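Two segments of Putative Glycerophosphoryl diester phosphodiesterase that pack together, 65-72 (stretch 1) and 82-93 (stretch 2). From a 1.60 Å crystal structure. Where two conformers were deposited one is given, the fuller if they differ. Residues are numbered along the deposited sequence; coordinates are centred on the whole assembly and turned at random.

Stretch 1 65-72: HNHHLANA
Stretch 2 (82-93) LTGAERQVAEMT

Stretches 65-72 and 82-93 run antiparallel and bury 658 Å² between them, both sides summed. His68 to Ala70 and Leu82 to Gln88 are extended; His67 and Asn71 turn the chain of stretch 1. A single beta bridge joins His68 to Gln88, with their CA atoms 4.4 Å apart. At the other end the CA atoms of Asn71 and Leu82 lie 4.9 Å apart.

Leu82 (phi/psi -66/149, rotamer mt) is buried and points its CB toward stretch 1. Its CB lies 3.3 Å from Asn71 OD1, and its O lies 3.3 Å from Asn71 CB. Thr83 (-132/163, chi1 p) points away. Gly84 adopts 86/-175. A CB here would be jammed against the carbonyl O of Thr83, so the backbone calls for glycine. Gly84 O accepts a hydrogen bond from Asn71 ND2 at 3.0 Å. Asn71 (-63/-29) suits this place because its short amide, at chi1 -66° and chi2 -11°, can donate to Gly84 while OD1 takes a water. That water also donates to Ala85 O. Ala85 (-59/142) points away.

Glu86 (-67/143) points toward stretch 1 with chi1 m, chi2 t and chi3 5°. Its CG packs 3.2 Å from Leu69 O. Its carboxylate works through water: one water links OE1 to Asn66 ND2 and His68 O, and another links OE2 to Asn71 N.

Arg87 (-89/136, chi1-chi3 mtt) joins through its backbone, and the end of its side chain leads away. Leu69 N donates to Arg87 O at 2.9 Å. The same Arg87 O receives a CA-H...O contact from His68 CA at 3.1 Å. A water bridges Arg87 N and Leu69 O.

Gln88 (-83/121, chi1 and chi2 t) sets its CA over one face of the His68 ring, 3.8 Å from the ring centroid, in a CH-pi contact. His68 (-125/152) has chi1 -72° and chi2 72°. Its ND1 is 2.9 Å from His67 ND1 in a hydrogen bond, and either nitrogen could donate.

Val89 (-61/-39, chi1 t) begins the 3-10 segment 89-91. Val89 N donates to His67 O at 2.8 Å, the second backbone hydrogen bond across the bridge. Its CG2 packs 3.5 Å from Leu69 CD2, a buried apolar pair. Ala90 (-64/-18) reaches His67 O through a water bound to its N. Glu91 (-99/2) does not reach stretch 1; its N donates to Gln88 O at 3.1 Å.

Met92 (-114/143, mtp) is selenomethionine. Its SE lies 3.9 Å from CD1 of Leu69 (-89/132, mt), extending the apolar cluster. Thr93 (-77/159, chi1 p) does not reach stretch 1; its side chain caps the helix that follows.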

# COMPACT_ATOMS: atom_id res chain seq x y z
N HIS A 65 18.43 4.47 5.32
CA HIS A 65 19.17 3.85 4.24
C HIS A 65 20.59 4.27 4.06
O HIS A 65 21.36 3.52 3.47
CB HIS A 65 18.44 4.04 2.88
CG HIS A 65 18.75 5.33 2.19
ND1 HIS A 65 18.20 6.54 2.56
CD2 HIS A 65 19.56 5.61 1.14
CE1 HIS A 65 18.68 7.50 1.79
NE2 HIS A 65 19.47 6.95 0.89
N ASN A 66 20.92 5.48 4.53
CA ASN A 66 22.27 5.99 4.41
C ASN A 66 22.83 6.67 5.67
O ASN A 66 22.13 7.03 6.60
CB ASN A 66 22.29 6.98 3.26
CG ASN A 66 23.68 7.26 2.76
OD1 ASN A 66 24.58 6.39 2.86
ND2 ASN A 66 23.89 8.49 2.28
N HIS A 67 24.17 6.76 5.68
CA HIS A 67 24.89 7.36 6.82
C HIS A 67 24.74 8.89 6.86
O HIS A 67 25.22 9.52 7.80
CB HIS A 67 26.35 6.88 6.82
CG HIS A 67 26.98 6.91 5.49
ND1 HIS A 67 27.14 8.09 4.79
CD2 HIS A 67 27.44 5.92 4.69
CE1 HIS A 67 27.72 7.82 3.62
NE2 HIS A 67 27.89 6.51 3.53
N HIS A 68 24.13 9.48 5.83
CA HIS A 68 23.71 10.87 5.80
C HIS A 68 22.21 10.92 5.47
O HIS A 68 21.68 10.03 4.80
CB HIS A 68 24.50 11.68 4.79
CG HIS A 68 25.92 11.94 5.20
ND1 HIS A 68 26.90 10.97 5.22
CD2 HIS A 68 26.54 13.10 5.56
CE1 HIS A 68 28.04 11.51 5.63
NE2 HIS A 68 27.85 12.81 5.83
N LEU A 69 21.52 11.96 5.94
CA LEU A 69 20.09 12.12 5.70
C LEU A 69 19.86 12.89 4.40
O LEU A 69 20.47 13.93 4.14
CB LEU A 69 19.39 12.81 6.86
CG LEU A 69 19.49 12.12 8.22
CD1 LEU A 69 18.73 12.90 9.32
CD2 LEU A 69 19.03 10.64 8.17
N ALA A 70 18.96 12.38 3.56
CA ALA A 70 18.73 13.01 2.24
C ALA A 70 17.64 14.07 2.33
O ALA A 70 16.57 13.78 2.89
CB ALA A 70 18.30 11.92 1.20
N ASN A 71 17.84 15.20 1.70
CA ASN A 71 16.87 16.30 1.66
C ASN A 71 15.58 15.89 0.95
O ASN A 71 14.52 16.38 1.33
CB ASN A 71 17.44 17.52 0.97
CG ASN A 71 18.58 18.16 1.73
OD1 ASN A 71 18.83 17.83 2.89
ND2 ASN A 71 19.26 19.06 1.08
N ALA A 72 15.65 14.95 0.01
CA ALA A 72 14.42 14.53 -0.71
C ALA A 72 13.42 13.76 0.16
O ALA A 72 12.26 13.59 -0.25
CB ALA A 72 14.81 13.61 -1.95
N LEU A 82 14.43 19.74 4.16
CA LEU A 82 15.79 20.15 4.49
C LEU A 82 16.43 20.67 3.21
O LEU A 82 16.06 20.24 2.12
CB LEU A 82 16.61 19.01 5.10
CG LEU A 82 16.13 18.35 6.41
CD1 LEU A 82 17.27 17.54 7.04
CD2 LEU A 82 15.64 19.36 7.39
N THR A 83 17.34 21.64 3.38
CA THR A 83 18.05 22.24 2.25
C THR A 83 19.54 22.23 2.67
O THR A 83 19.91 22.07 3.83
CB THR A 83 17.54 23.64 1.97
OG1 THR A 83 17.76 24.49 3.12
CG2 THR A 83 16.07 23.63 1.61
N GLY A 84 20.42 22.40 1.73
CA GLY A 84 21.82 22.46 2.22
C GLY A 84 22.46 21.09 2.38
O GLY A 84 21.88 20.08 2.00
N ALA A 85 23.69 21.10 2.91
CA ALA A 85 24.50 19.89 3.02
C ALA A 85 23.83 18.81 3.83
O ALA A 85 23.17 19.09 4.83
CB ALA A 85 25.92 20.21 3.60
N GLU A 86 23.98 17.55 3.42
CA GLU A 86 23.38 16.46 4.14
C GLU A 86 24.01 16.29 5.49
O GLU A 86 25.23 16.46 5.66
CB GLU A 86 23.47 15.16 3.34
CG GLU A 86 22.61 15.12 2.13
CD GLU A 86 22.59 13.77 1.39
OE1 GLU A 86 23.18 12.77 1.86
OE2 GLU A 86 21.95 13.72 0.33
N ARG A 87 23.18 15.94 6.47
CA ARG A 87 23.65 15.74 7.82
C ARG A 87 24.10 14.31 8.08
O ARG A 87 23.38 13.35 7.70
CB ARG A 87 22.50 16.08 8.72
CG ARG A 87 22.03 17.52 8.62
CD ARG A 87 20.83 17.76 9.59
NE ARG A 87 20.12 18.98 9.19
CZ ARG A 87 19.11 19.53 9.85
NH1 ARG A 87 18.68 19.05 11.00
NH2 ARG A 87 18.56 20.61 9.32
N GLN A 88 25.23 14.19 8.75
CA GLN A 88 25.87 12.90 9.01
C GLN A 88 25.22 12.28 10.24
O GLN A 88 25.27 12.81 11.35
CB GLN A 88 27.35 13.08 9.23
CG GLN A 88 28.14 11.80 9.39
CD GLN A 88 29.64 12.07 9.67
OE1 GLN A 88 30.05 13.19 9.94
NE2 GLN A 88 30.43 11.01 9.70
N VAL A 89 24.67 11.09 10.04
CA VAL A 89 23.93 10.43 11.12
C VAL A 89 24.80 10.14 12.37
O VAL A 89 24.34 10.30 13.50
CB VAL A 89 23.18 9.14 10.61
CG1 VAL A 89 22.64 8.30 11.77
CG2 VAL A 89 22.05 9.49 9.60
N ALA A 90 26.04 9.74 12.15
CA ALA A 90 27.00 9.40 13.23
C ALA A 90 27.34 10.61 14.11
O ALA A 90 27.94 10.45 15.19
CB ALA A 90 28.27 8.81 12.63
N GLU A 91 27.07 11.81 13.60
CA GLU A 91 27.29 13.05 14.35
C GLU A 91 26.03 13.63 15.01
O GLU A 91 26.11 14.71 15.59
CB GLU A 91 27.91 14.11 13.43
CG GLU A 91 29.37 13.77 13.03
CD GLU A 91 30.39 13.92 14.17
OE1 GLU A 91 30.08 14.55 15.22
OE2 GLU A 91 31.57 13.45 14.02
N MSE A 92 24.89 12.94 14.88
CA MSE A 92 23.61 13.34 15.47
C MSE A 92 23.17 12.36 16.53
O MSE A 92 23.35 11.13 16.38
CB MSE A 92 22.50 13.36 14.39
CG MSE A 92 22.84 14.21 13.24
SE MSE A 92 21.48 14.12 11.84
CE MSE A 92 20.10 14.98 12.82
N THR A 93 22.55 12.87 17.58
CA THR A 93 21.96 12.01 18.58
C THR A 93 20.66 11.47 18.02
O THR A 93 20.06 12.04 17.09
CB THR A 93 21.66 12.73 19.89
OG1 THR A 93 20.64 13.71 19.70
CG2 THR A 93 22.96 13.38 20.49
O HOH W 1 21.61 10.42 1.97
O HOH W 2 26.92 8.51 9.67
O HOH W 3 20.45 16.01 5.93
O HOH W 4 20.39 18.63 4.87
O HOH W 5 20.18 15.52 -0.03